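Local coordinates for protein lectin (Lotus tetragonolobus, PDB 2EIG) that probably binds L-fucosyl sugars, as a tetrameric seed lectin of the legume family that carries neighbouring calcium and manganese ions, at residues Q17-I22 and N37-H42; D25-M30 and R213-I218; H42-T47 and K199-F204; P78-V83 and T207-E212. All coordinates share one frame; numbering follows the deposited sequence.

Contact 1 of 4, residues Q17-I22 and N37-H42; sequences QGDAKI and NRTTSH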
loop_
_atom_site.group_PDB
_atom_site.type_symbol
_atom_site.label_atom_id
_atom_site.label_comp_id
_atom_site.label_asym_id
_atom_site.label_seq_id
_atom_site.Cartn_x
_atom_site.Cartn_y
_atom_site.Cartn_z
ATOM N N GLN A 17 -17.103 15.236 -25.685
ATOM C CA GLN A 17 -18.437 14.656 -25.636
ATOM C C GLN A 17 -19.237 15.528 -24.719
ATOM O O GLN A 17 -18.688 16.132 -23.797
ATOM C CB GLN A 17 -18.438 13.212 -25.132
ATOM C CG GLN A 17 -17.317 12.361 -25.787
ATOM C CD GLN A 17 -17.488 10.892 -25.528
ATOM O OE1 GLN A 17 -16.734 10.040 -26.044
ATOM N NE2 GLN A 17 -18.491 10.562 -24.730
ATOM N N GLY A 18 -20.515 15.633 -25.031
ATOM C CA GLY A 18 -21.440 16.482 -24.321
ATOM C C GLY A 18 -21.016 17.940 -24.384
ATOM O O GLY A 18 -20.688 18.479 -25.463
ATOM N N ASP A 19 -20.999 18.556 -23.204
ATOM C CA ASP A 19 -20.777 20.005 -23.054
ATOM C C ASP A 19 -19.327 20.432 -22.968
ATOM O O ASP A 19 -19.030 21.600 -22.684
ATOM C CB ASP A 19 -21.656 20.530 -21.906
ATOM C CG ASP A 19 -23.139 20.372 -22.245
ATOM O OD1 ASP A 19 -23.876 19.580 -21.645
ATOM O OD2 ASP A 19 -23.538 20.958 -23.237
ATOM N N ALA A 20 -18.406 19.505 -23.244
ATOM C CA ALA A 20 -16.995 19.870 -23.211
ATOM C C ALA A 20 -16.585 20.583 -24.505
ATOM O O ALA A 20 -16.866 20.085 -25.575
ATOM C CB ALA A 20 -16.117 18.645 -22.988
ATOM N N LYS A 21 -15.834 21.674 -24.387
ATOM C CA LYS A 21 -15.431 22.501 -25.560
ATOM C C LYS A 21 -14.152 23.218 -25.240
ATOM O O LYS A 21 -13.902 23.543 -24.067
ATOM C CB LYS A 21 -16.494 23.558 -25.910
ATOM C CG LYS A 21 -17.947 23.067 -26.101
ATOM C CD LYS A 21 -18.095 22.315 -27.403
ATOM C CE LYS A 21 -19.480 21.763 -27.612
ATOM N NZ LYS A 21 -19.328 20.900 -28.808
ATOM N N ILE A 22 -13.312 23.464 -26.252
ATOM C CA ILE A 22 -12.227 24.446 -26.071
ATOM C C ILE A 22 -12.943 25.797 -25.924
ATOM O O ILE A 22 -13.851 26.087 -26.708
ATOM C CB ILE A 22 -11.202 24.468 -27.265
ATOM C CG1 ILE A 22 -10.596 23.078 -27.520
ATOM C CG2 ILE A 22 -10.077 25.492 -27.017
ATOM C CD1 ILE A 22 -10.028 22.410 -26.286
ATOM N N ASN A 37 -28.002 24.790 -17.541
ATOM C CA ASN A 37 -28.597 23.836 -16.592
ATOM C C ASN A 37 -27.724 22.556 -16.441
ATOM O O ASN A 37 -26.523 22.708 -16.239
ATOM C CB ASN A 37 -30.162 23.722 -16.711
ATOM C CG ASN A 37 -30.687 22.374 -17.257
ATOM O OD1 ASN A 37 -31.446 21.660 -16.565
ATOM N ND2 ASN A 37 -30.372 22.075 -18.539
ATOM N N ARG A 38 -28.289 21.350 -16.497
ATOM C CA ARG A 38 -27.529 20.130 -16.304
ATOM C C ARG A 38 -26.584 19.935 -17.465
ATOM O O ARG A 38 -26.969 19.975 -18.650
ATOM C CB ARG A 38 -28.449 18.908 -16.240
ATOM C CG ARG A 38 -29.465 18.977 -15.096
ATOM C CD ARG A 38 -30.430 17.845 -15.172
ATOM N NE ARG A 38 -31.339 17.885 -14.025
ATOM C CZ ARG A 38 -32.397 17.091 -13.865
ATOM N NH1 ARG A 38 -32.696 16.178 -14.785
ATOM N NH2 ARG A 38 -33.156 17.195 -12.760
ATOM N N THR A 39 -25.326 19.717 -17.149
ATOM C CA THR A 39 -24.420 19.366 -18.209
ATOM C C THR A 39 -23.667 18.114 -17.828
ATOM O O THR A 39 -23.499 17.811 -16.679
ATOM C CB THR A 39 -23.409 20.505 -18.546
ATOM O OG1 THR A 39 -22.606 20.762 -17.384
ATOM C CG2 THR A 39 -24.151 21.773 -19.013
ATOM N N THR A 40 -23.238 17.402 -18.849
ATOM C CA THR A 40 -22.235 16.380 -18.712
ATOM C C THR A 40 -21.259 16.628 -19.819
ATOM O O THR A 40 -21.673 16.846 -20.945
ATOM C CB THR A 40 -22.820 14.979 -18.887
ATOM O OG1 THR A 40 -23.895 14.837 -17.955
ATOM C CG2 THR A 40 -21.734 13.895 -18.658
ATOM N N SER A 41 -19.976 16.541 -19.479
ATOM C CA SER A 41 -18.867 16.772 -20.380
ATOM C C SER A 41 -17.802 15.725 -20.153
ATOM O O SER A 41 -17.391 15.497 -19.005
ATOM C CB SER A 41 -18.202 18.120 -20.005
ATOM O OG SER A 41 -19.145 19.170 -20.127
ATOM N N HIS A 42 -17.312 15.172 -21.256
ATOM C CA HIS A 42 -16.153 14.312 -21.311
ATOM C C HIS A 42 -15.143 14.958 -22.235
ATOM O O HIS A 42 -15.511 15.518 -23.244
ATOM C CB HIS A 42 -16.552 12.973 -21.901
ATOM C CG HIS A 42 -17.122 12.043 -20.888
ATOM N ND1 HIS A 42 -17.059 10.674 -21.020
ATOM C CD2 HIS A 42 -17.654 12.289 -19.671
ATOM C CE1 HIS A 42 -17.590 10.117 -19.944
ATOM N NE2 HIS A 42 -17.951 11.077 -19.108
#

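Contact 2 of 4, residues D25-M30 and R213-I218; sequences DGRLAM and RERHDI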
loop_
_atom_site.group_PDB
_atom_site.type_symbol
_atom_site.label_atom_id
_atom_site.label_comp_id
_atom_site.label_asym_id
_atom_site.label_seq_id
_atom_site.Cartn_x
_atom_site.Cartn_y
_atom_site.Cartn_z
ATOM N N ASP A 25 -9.146 31.568 -24.546
ATOM C CA ASP A 25 -7.746 31.550 -24.100
ATOM C C ASP A 25 -7.199 30.121 -24.017
ATOM O O ASP A 25 -6.434 29.832 -23.094
ATOM C CB ASP A 25 -7.584 32.163 -22.690
ATOM C CG ASP A 25 -7.821 33.665 -22.637
ATOM O OD1 ASP A 25 -7.790 34.314 -23.699
ATOM O OD2 ASP A 25 -8.009 34.181 -21.494
ATOM N N GLY A 26 -7.617 29.249 -24.931
ATOM C CA GLY A 26 -7.142 27.871 -24.961
ATOM C C GLY A 26 -7.471 27.013 -23.738
ATOM O O GLY A 26 -6.711 26.129 -23.388
ATOM N N ARG A 27 -8.597 27.267 -23.076
ATOM C CA ARG A 27 -8.904 26.470 -21.886
ATOM C C ARG A 27 -9.938 25.384 -22.183
ATOM O O ARG A 27 -10.697 25.493 -23.141
ATOM C CB ARG A 27 -9.155 27.348 -20.638
ATOM C CG ARG A 27 -10.541 27.809 -20.351
ATOM C CD ARG A 27 -10.416 29.142 -19.568
ATOM N NE ARG A 27 -11.327 29.268 -18.416
ATOM C CZ ARG A 27 -11.219 30.197 -17.451
ATOM N NH1 ARG A 27 -12.091 30.221 -16.431
ATOM N NH2 ARG A 27 -10.236 31.106 -17.495
ATOM N N LEU A 28 -9.895 24.297 -21.424
ATOM C CA LEU A 28 -10.832 23.222 -21.603
ATOM C C LEU A 28 -12.017 23.403 -20.644
ATOM O O LEU A 28 -11.877 23.258 -19.429
ATOM C CB LEU A 28 -10.129 21.865 -21.418
ATOM C CG LEU A 28 -11.081 20.649 -21.353
ATOM C CD1 LEU A 28 -12.056 20.539 -22.568
ATOM C CD2 LEU A 28 -10.196 19.405 -21.212
ATOM N N ALA A 29 -13.180 23.745 -21.199
ATOM C CA ALA A 29 -14.322 24.086 -20.366
ATOM C C ALA A 29 -15.312 22.922 -20.290
ATOM O O ALA A 29 -15.728 22.360 -21.305
ATOM C CB ALA A 29 -14.984 25.297 -20.840
ATOM N N MET A 30 -15.679 22.583 -19.062
ATOM C CA MET A 30 -16.486 21.389 -18.841
ATOM C C MET A 30 -17.415 21.752 -17.688
ATOM O O MET A 30 -17.112 21.456 -16.549
ATOM C CB MET A 30 -15.573 20.212 -18.427
ATOM C CG MET A 30 -14.541 19.825 -19.498
ATOM S SD MET A 30 -13.547 18.484 -18.911
ATOM C CE MET A 30 -14.726 17.106 -19.081
ATOM N N ARG A 213 -24.469 24.215 -9.872
ATOM C CA ARG A 213 -23.610 24.213 -11.057
ATOM C C ARG A 213 -22.383 25.009 -10.757
ATOM O O ARG A 213 -22.332 25.761 -9.792
ATOM C CB ARG A 213 -24.331 24.811 -12.251
ATOM C CG ARG A 213 -24.594 26.331 -12.093
ATOM C CD ARG A 213 -25.529 26.731 -13.165
ATOM N NE ARG A 213 -26.905 26.544 -12.717
ATOM C CZ ARG A 213 -27.951 26.566 -13.536
ATOM N NH1 ARG A 213 -27.731 26.685 -14.837
ATOM N NH2 ARG A 213 -29.196 26.438 -13.058
ATOM N N GLU A 214 -21.373 24.814 -11.578
ATOM C CA GLU A 214 -20.146 25.573 -11.489
ATOM C C GLU A 214 -19.399 25.393 -12.828
ATOM O O GLU A 214 -19.723 24.491 -13.603
ATOM C CB GLU A 214 -19.278 25.092 -10.314
ATOM C CG GLU A 214 -18.891 23.653 -10.469
ATOM C CD GLU A 214 -18.170 23.052 -9.286
ATOM O OE1 GLU A 214 -17.664 23.807 -8.402
ATOM O OE2 GLU A 214 -18.090 21.790 -9.281
ATOM N N ARG A 215 -18.420 26.250 -13.092
ATOM C CA ARG A 215 -17.481 26.000 -14.173
ATOM C C ARG A 215 -16.442 24.974 -13.671
ATOM O O ARG A 215 -16.129 24.945 -12.461
ATOM C CB ARG A 215 -16.774 27.303 -14.572
ATOM C CG ARG A 215 -17.708 28.463 -15.094
ATOM C CD ARG A 215 -16.949 29.524 -15.906
ATOM N NE ARG A 215 -16.254 28.899 -17.038
ATOM C CZ ARG A 215 -16.813 28.565 -18.197
ATOM N NH1 ARG A 215 -18.087 28.841 -18.454
ATOM N NH2 ARG A 215 -16.064 27.963 -19.122
ATOM N N HIS A 216 -15.922 24.154 -14.590
ATOM C CA HIS A 216 -14.681 23.387 -14.394
ATOM C C HIS A 216 -13.861 23.636 -15.621
ATOM O O HIS A 216 -14.179 23.154 -16.680
ATOM C CB HIS A 216 -14.932 21.883 -14.262
ATOM C CG HIS A 216 -16.145 21.556 -13.462
ATOM N ND1 HIS A 216 -17.369 21.349 -14.050
ATOM C CD2 HIS A 216 -16.351 21.458 -12.121
ATOM C CE1 HIS A 216 -18.274 21.093 -13.116
ATOM N NE2 HIS A 216 -17.683 21.124 -11.944
ATOM N N ASP A 217 -12.831 24.449 -15.466
ATOM C CA ASP A 217 -12.042 24.897 -16.592
ATOM C C ASP A 217 -10.677 24.444 -16.286
ATOM O O ASP A 217 -10.105 24.773 -15.229
ATOM C CB ASP A 217 -12.030 26.413 -16.687
ATOM C CG ASP A 217 -13.383 26.970 -16.911
ATOM O OD1 ASP A 217 -13.719 27.953 -16.219
ATOM O OD2 ASP A 217 -14.118 26.415 -17.765
ATOM N N ILE A 218 -10.176 23.696 -17.249
ATOM C CA ILE A 218 -8.884 23.074 -17.200
ATOM C C ILE A 218 -7.995 23.873 -18.111
ATOM O O ILE A 218 -8.335 24.117 -19.273
ATOM C CB ILE A 218 -8.980 21.613 -17.715
ATOM C CG1 ILE A 218 -10.029 20.825 -16.903
ATOM C CG2 ILE A 218 -7.602 20.912 -17.640
ATOM C CD1 ILE A 218 -10.321 19.442 -17.497
HETATM O O HOH W 1 -16.640 25.187 -17.161
#

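Contact 3 of 4, residues H42-T47 and K199-F204; sequences HALYAT and KVSVGF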
loop_
_atom_site.group_PDB
_atom_site.type_symbol
_atom_site.label_atom_id
_atom_site.label_comp_id
_atom_site.label_asym_id
_atom_site.label_seq_id
_atom_site.Cartn_x
_atom_site.Cartn_y
_atom_site.Cartn_z
ATOM N N HIS A 42 -17.312 15.172 -21.256
ATOM C CA HIS A 42 -16.153 14.312 -21.311
ATOM C C HIS A 42 -15.143 14.958 -22.235
ATOM O O HIS A 42 -15.511 15.518 -23.244
ATOM C CB HIS A 42 -16.552 12.973 -21.901
ATOM C CG HIS A 42 -17.122 12.043 -20.888
ATOM N ND1 HIS A 42 -17.059 10.674 -21.020
ATOM C CD2 HIS A 42 -17.654 12.289 -19.671
ATOM C CE1 HIS A 42 -17.590 10.117 -19.944
ATOM N NE2 HIS A 42 -17.951 11.077 -19.108
ATOM N N ALA A 43 -13.880 14.903 -21.867
ATOM C CA ALA A 43 -12.800 15.339 -22.749
ATOM C C ALA A 43 -11.734 14.276 -22.566
ATOM O O ALA A 43 -11.125 14.145 -21.477
ATOM C CB ALA A 43 -12.271 16.714 -22.346
ATOM N N LEU A 44 -11.546 13.482 -23.610
ATOM C CA LEU A 44 -10.651 12.324 -23.524
ATOM C C LEU A 44 -9.469 12.551 -24.423
ATOM O O LEU A 44 -9.617 13.096 -25.524
ATOM C CB LEU A 44 -11.381 11.065 -23.997
ATOM C CG LEU A 44 -12.737 10.791 -23.310
ATOM C CD1 LEU A 44 -13.233 9.445 -23.795
ATOM C CD2 LEU A 44 -12.622 10.787 -21.781
ATOM N N TYR A 45 -8.307 12.073 -24.010
ATOM C CA TYR A 45 -7.239 11.923 -24.959
ATOM C C TYR A 45 -7.766 11.018 -26.103
ATOM O O TYR A 45 -8.412 9.995 -25.855
ATOM C CB TYR A 45 -5.978 11.366 -24.311
ATOM C CG TYR A 45 -4.814 11.273 -25.253
ATOM C CD1 TYR A 45 -4.313 12.429 -25.905
ATOM C CD2 TYR A 45 -4.177 10.043 -25.472
ATOM C CE1 TYR A 45 -3.230 12.339 -26.764
ATOM C CE2 TYR A 45 -3.071 9.944 -26.341
ATOM C CZ TYR A 45 -2.631 11.090 -26.982
ATOM O OH TYR A 45 -1.559 11.025 -27.806
ATOM N N ALA A 46 -7.492 11.402 -27.354
ATOM C CA ALA A 46 -8.127 10.692 -28.471
ATOM C C ALA A 46 -7.482 9.370 -28.914
ATOM O O ALA A 46 -7.903 8.794 -29.905
ATOM C CB ALA A 46 -8.310 11.638 -29.657
ATOM N N THR A 47 -6.466 8.891 -28.207
ATOM C CA THR A 47 -5.827 7.630 -28.576
ATOM C C THR A 47 -5.953 6.688 -27.432
ATOM O O THR A 47 -5.744 7.108 -26.275
ATOM C CB THR A 47 -4.310 7.834 -28.914
ATOM O OG1 THR A 47 -4.148 9.014 -29.711
ATOM C CG2 THR A 47 -3.694 6.589 -29.653
ATOM N N LYS A 199 -6.729 -1.363 -22.789
ATOM C CA LYS A 199 -6.682 -0.071 -23.477
ATOM C C LYS A 199 -7.738 0.750 -22.779
ATOM O O LYS A 199 -8.804 0.253 -22.497
ATOM C CB LYS A 199 -7.017 -0.161 -24.988
ATOM C CG LYS A 199 -5.956 -0.871 -25.839
ATOM C CD LYS A 199 -6.430 -0.934 -27.283
ATOM C CE LYS A 199 -5.644 -2.011 -28.065
ATOM N NZ LYS A 199 -4.189 -2.051 -27.665
ATOM N N VAL A 200 -7.398 1.975 -22.418
ATOM C CA VAL A 200 -8.353 2.845 -21.753
ATOM C C VAL A 200 -8.334 4.235 -22.377
ATOM O O VAL A 200 -7.422 4.590 -23.107
ATOM C CB VAL A 200 -8.098 2.912 -20.208
ATOM C CG1 VAL A 200 -8.272 1.534 -19.557
ATOM C CG2 VAL A 200 -6.707 3.465 -19.885
ATOM N N SER A 201 -9.376 5.011 -22.106
ATOM C CA SER A 201 -9.273 6.421 -22.312
ATOM C C SER A 201 -8.691 6.955 -21.037
ATOM O O SER A 201 -8.812 6.345 -19.950
ATOM C CB SER A 201 -10.640 7.026 -22.600
ATOM O OG SER A 201 -11.527 6.760 -21.510
ATOM N N VAL A 202 -7.962 8.054 -21.204
ATOM C CA VAL A 202 -7.643 8.956 -20.091
ATOM C C VAL A 202 -8.286 10.250 -20.465
ATOM O O VAL A 202 -8.380 10.611 -21.678
ATOM C CB VAL A 202 -6.108 9.118 -19.835
ATOM C CG1 VAL A 202 -5.557 7.770 -19.449
ATOM C CG2 VAL A 202 -5.360 9.670 -21.117
ATOM N N GLY A 203 -8.738 10.947 -19.434
ATOM C CA GLY A 203 -9.364 12.216 -19.612
ATOM C C GLY A 203 -10.216 12.637 -18.443
ATOM O O GLY A 203 -10.008 12.254 -17.290
ATOM N N PHE A 204 -11.176 13.488 -18.752
ATOM C CA PHE A 204 -11.930 14.166 -17.718
ATOM C C PHE A 204 -13.396 14.010 -17.969
ATOM O O PHE A 204 -13.832 13.922 -19.109
ATOM C CB PHE A 204 -11.597 15.663 -17.700
ATOM C CG PHE A 204 -10.148 15.947 -17.521
ATOM C CD1 PHE A 204 -9.326 16.158 -18.644
ATOM C CD2 PHE A 204 -9.582 16.013 -16.228
ATOM C CE1 PHE A 204 -7.973 16.426 -18.473
ATOM C CE2 PHE A 204 -8.204 16.286 -16.066
ATOM C CZ PHE A 204 -7.413 16.496 -17.208
HETATM O O HOH W 2 -7.383 8.341 -24.208
#

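Contact 4 of 4, residues P78-V83 and T207-E212; sequences PTDGVV and TTWNPE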
loop_
_atom_site.group_PDB
_atom_site.type_symbol
_atom_site.label_atom_id
_atom_site.label_comp_id
_atom_site.label_asym_id
_atom_site.label_seq_id
_atom_site.Cartn_x
_atom_site.Cartn_y
_atom_site.Cartn_z
ATOM N N PRO A 78 -22.516 25.286 -5.691
ATOM C CA PRO A 78 -21.720 24.482 -6.638
ATOM C C PRO A 78 -22.146 23.012 -6.755
ATOM O O PRO A 78 -22.493 22.354 -5.735
ATOM C CB PRO A 78 -20.299 24.536 -6.077
ATOM C CG PRO A 78 -20.404 25.020 -4.693
ATOM C CD PRO A 78 -21.795 25.570 -4.440
ATOM N N THR A 79 -22.081 22.512 -7.989
ATOM C CA THR A 79 -22.101 21.090 -8.312
ATOM C C THR A 79 -21.645 20.937 -9.750
ATOM O O THR A 79 -21.652 21.906 -10.471
ATOM C CB THR A 79 -23.471 20.379 -8.099
ATOM O OG1 THR A 79 -24.294 20.404 -9.264
ATOM C CG2 THR A 79 -24.203 20.924 -6.939
ATOM N N ASP A 80 -21.187 19.744 -10.143
ATOM C CA ASP A 80 -21.056 18.611 -9.222
ATOM C C ASP A 80 -19.619 18.198 -9.035
ATOM O O ASP A 80 -19.255 17.635 -8.040
ATOM C CB ASP A 80 -21.870 17.428 -9.754
ATOM C CG ASP A 80 -23.261 17.371 -9.155
ATOM O OD1 ASP A 80 -23.343 16.819 -8.046
ATOM O OD2 ASP A 80 -24.229 17.880 -9.796
ATOM N N GLY A 81 -18.805 18.403 -10.043
ATOM C CA GLY A 81 -17.396 18.171 -9.871
ATOM C C GLY A 81 -16.814 17.880 -11.208
ATOM O O GLY A 81 -17.541 17.843 -12.185
ATOM N N VAL A 82 -15.502 17.706 -11.219
ATOM C CA VAL A 82 -14.779 17.271 -12.396
ATOM C C VAL A 82 -13.855 16.131 -11.921
ATOM O O VAL A 82 -13.320 16.154 -10.807
ATOM C CB VAL A 82 -13.986 18.454 -13.090
ATOM C CG1 VAL A 82 -13.069 19.207 -12.091
ATOM C CG2 VAL A 82 -13.143 17.946 -14.322
ATOM N N VAL A 83 -13.718 15.114 -12.759
ATOM C CA VAL A 83 -12.816 14.015 -12.466
ATOM C C VAL A 83 -11.792 13.801 -13.543
ATOM O O VAL A 83 -12.084 14.041 -14.687
ATOM C CB VAL A 83 -13.607 12.714 -12.170
ATOM C CG1 VAL A 83 -14.847 13.080 -11.308
ATOM C CG2 VAL A 83 -13.989 11.956 -13.463
ATOM N N THR A 207 -19.796 17.300 -14.495
ATOM C CA THR A 207 -21.219 17.478 -14.585
ATOM C C THR A 207 -21.611 18.683 -13.742
ATOM O O THR A 207 -20.898 19.095 -12.846
ATOM C CB THR A 207 -22.035 16.280 -13.989
ATOM O OG1 THR A 207 -21.510 15.993 -12.682
ATOM C CG2 THR A 207 -21.965 15.066 -14.886
ATOM N N THR A 208 -22.771 19.223 -14.070
ATOM C CA THR A 208 -23.398 20.288 -13.302
ATOM C C THR A 208 -24.870 19.868 -13.282
ATOM O O THR A 208 -25.303 18.982 -14.006
ATOM C CB THR A 208 -23.245 21.654 -13.975
ATOM O OG1 THR A 208 -23.814 21.586 -15.284
ATOM C CG2 THR A 208 -21.747 22.088 -14.073
ATOM N N TRP A 209 -25.622 20.512 -12.427
ATOM C CA TRP A 209 -26.963 20.070 -12.158
ATOM C C TRP A 209 -27.899 21.271 -12.444
ATOM O O TRP A 209 -27.625 22.100 -13.331
ATOM C CB TRP A 209 -27.037 19.541 -10.713
ATOM C CG TRP A 209 -28.273 18.815 -10.373
ATOM C CD1 TRP A 209 -29.157 19.127 -9.380
ATOM C CD2 TRP A 209 -28.799 17.659 -11.033
ATOM N NE1 TRP A 209 -30.201 18.255 -9.389
ATOM C CE2 TRP A 209 -30.010 17.333 -10.388
ATOM C CE3 TRP A 209 -28.352 16.851 -12.093
ATOM C CZ2 TRP A 209 -30.784 16.205 -10.746
ATOM C CZ3 TRP A 209 -29.152 15.767 -12.498
ATOM C CH2 TRP A 209 -30.346 15.448 -11.810
ATOM N N ASN A 210 -29.001 21.349 -11.714
ATOM C CA ASN A 210 -29.925 22.445 -11.867
ATOM C C ASN A 210 -30.780 22.381 -10.621
ATOM O O ASN A 210 -31.486 21.394 -10.438
ATOM C CB ASN A 210 -30.769 22.268 -13.141
ATOM C CG ASN A 210 -31.607 23.495 -13.475
ATOM O OD1 ASN A 210 -32.080 23.643 -14.613
ATOM N ND2 ASN A 210 -31.786 24.387 -12.500
ATOM N N PRO A 211 -30.717 23.420 -9.761
ATOM C CA PRO A 211 -29.933 24.689 -9.899
ATOM C C PRO A 211 -28.409 24.638 -9.740
ATOM O O PRO A 211 -27.745 25.579 -10.135
ATOM C CB PRO A 211 -30.469 25.541 -8.750
ATOM C CG PRO A 211 -30.926 24.512 -7.700
ATOM C CD PRO A 211 -31.535 23.418 -8.531
ATOM N N GLU A 212 -27.867 23.596 -9.106
ATOM C CA GLU A 212 -26.489 23.609 -8.634
ATOM C C GLU A 212 -25.567 23.490 -9.854
ATOM O O GLU A 212 -25.827 22.723 -10.745
ATOM C CB GLU A 212 -26.226 22.428 -7.681
ATOM C CG GLU A 212 -26.801 22.487 -6.247
ATOM C CD GLU A 212 -28.159 21.911 -6.143
ATOM O OE1 GLU A 212 -28.836 21.744 -7.172
ATOM O OE2 GLU A 212 -28.557 21.607 -5.005
#

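Contact 1 of 4, residues Q17-I22 and N37-H42
Gln17 and His42 form an antiparallel hydrogen-bonded pair, Gln17 N to His42 O at 2.9 Å and His42 N to Gln17 O at 3.0 Å, just before the chain of 17-22 leaves the strand through a type II' turn from Gln17 to Ala20. Gly18 takes the first corner of that turn with positive phi; its CA makes a CA-H...O contact with Thr40 O, and the next amide, Asp19 N, closes on the same oxygen in a nearly straight bond (2.9 Å, 171° at the hydrogen). The side chains of Gln17 and His42 start out together, CB to CB 3.7 Å; the Gln17 chain then runs extended, its amide plane 28° from the imidazole plane. Gln17 NE2 merely touches ND1 at 4.0 Å, while His42 NE2 is hydrogen-bonded to Gly103 O. Asp19 leans its carboxylate on Thr39, OD1 resting 3.3 Å from CB and nearly as close to CG2. Thr39 OG1 stands between the backbone N and the carbonyl carbon (chi1 62°) and bonds to Thr208 OG1. Ser41 OG sits 3.1 Å from Asp19 C at the turn, but its approach to Ala20 N is too poorly angled for a bond. This antiparallel pair joins strand 14-18, outermost within this chain, to strand 39-50, whose other side pairs with strand 199-208, while Lys21 starts the strand that pairs with 27-29.

Contact 2 of 4, residues D25-M30 and R213-I218
Asp217 is held by arginines from both segments: Arg27 NH1 reaches OD1 at 2.8 Å in a salt bridge, and Arg215 clamps the carboxylate side-on, NE to OD1 and NH2 to OD2. The two grips differ in direction. Arg215 NE uses the syn lone pair of OD1, whereas Arg27 NH1 comes from above the carboxylate plane, its guanidinium turned 58° against it. Water 1 accepts from His216 N and probably donates to Asp217 OD2. A second polar link is the bond from His216 ND1 to Met30 O, modelled short at 2.5 Å and lying almost in the imidazole plane; on the far side of the ring NE2 bonds to Glu214 OE2 at 2.8 Å. Backbone bonds pair Leu28 with Ile218 in both directions, Leu28 N to Ile218 O being 2.7 Å. On one face of the sheet the side chains of Leu28 and Ile218 lie side by side, CD2 to CD1 3.7 Å, and Met30 SD touches the same CD1 at 3.7 Å. On the other face, with Asp217, Ala29 CB touches Arg215 NH2 and Asp217 OD2. With two guanidinium groups only 4.4 Å apart (Arg27 NH1 to Arg215 NE), the shared carboxylate probably offsets their repulsion, and their charge would favour its ionised form.

Contact 3 of 4, residues H42-T47 and K199-F204
One water bridges Tyr45, Thr47 and Val202: it donates to Tyr45 O at 2.6 Å and to Thr47 O at 2.9 Å, and accepts from Val202 N at 3.1 Å. It stands at the break in strand 39-50 and fills in where direct pairing is interrupted; pairing resumes beyond, with Val200 bonded to Val49. Before the break, direct bonds take over. Tyr45 N reaches Val202 O, and Ala43 and Phe204 form a hydrogen-bonded pair, Phe204 N to Ala43 O at 2.8 Å. Between these, Leu44 and Gly203 pair without such bonds, their CA atoms only 4.1 Å apart, and Gly203 CA lies 3.2 Å from Ala43 O. Leu44, on the face of its Gly203 pairing, meets Ser201 CB through CD1 at 3.7 Å. On the opposite face Tyr45 CB touches Val202 CG2 at 3.7 Å; the ring, CG anti to the backbone N (chi1 -176°), stacks on Phe3. Phe204 also points to this face, beside Ala43, and its ring meets Trp221 and Phe66 edge-to-face. The strand segments run antiparallel with a marked twist, 136° between their directions. Such a twisted pair, with one face turned to the aromatic core between two sheets, belongs to the curved seven-stranded sheet of the legume lectin jelly roll, the beta sandwich of the concanavalin clan.

Contact 4 of 4, residues P78-V83 and T207-E212
The side chains of Asp80 and Trp209 lie side by side, pointing the same way, with carboxylate and ring planes 82° apart; OD2 touches the root of the indole side chain, 3.4 Å from Trp209 CB, while Glu212 OE1 lies in the indole plane at its edge. Thr79 OG1 donates to Asp80 OD2 at 2.6 Å from well above the carboxylate plane, a bond between neighbours that would help hold the carboxylate. The peptide joining these two residues is cis. Asp80 N then bonds to Thr207 O (2.8 Å), and Thr207 N to Gly81 O (3.3 Å), so that Asp80 and Gly81 together face Thr207 in a classic beta bulge. Asp80 CB lies 3.3 Å from Thr207 OG1, a hydroxyl bonded to Gly99 O. Thr208 CG2 rests on Thr79 O at 3.6 Å. The Asp80 side chain is about 4 Å from the bound calcium; in relatives such as concanavalin A this cis peptide helps form the sugar-binding site, and it probably does so here. The bulge opens strand 81-88 between strands 199-208 and 115-120, Asp80 bonding by backbone to Ser121, while Thr208 and Val82 pack on His216 of strand 214-226.

Contacts 1, 3 and 4 follow neighbouring strands of one sheet, in the order 14-18, 39-50, 199-208 and 81-88; His42 is common to contacts 1 and 3. Contact 2 belongs to the facing sheet and meets them across the core: Ile218 CD1 lies 3.5 Å from Phe204 CG, and Leu28 CD2 3.6 Å from Ala43 CB. A probable hydrogen bond, Ala29 N to Lys21 O at 3.0 Å, ties contact 1 to that second sheet. Contact 4 lies at the metal site; the calcium is about 10 Å from the His216 side chain of contact 2 and about 13 Å from that of Thr40 in contact 1. The bound N-acetylglucosamine is about 13 Å from the Phe204 side chain of contact 3.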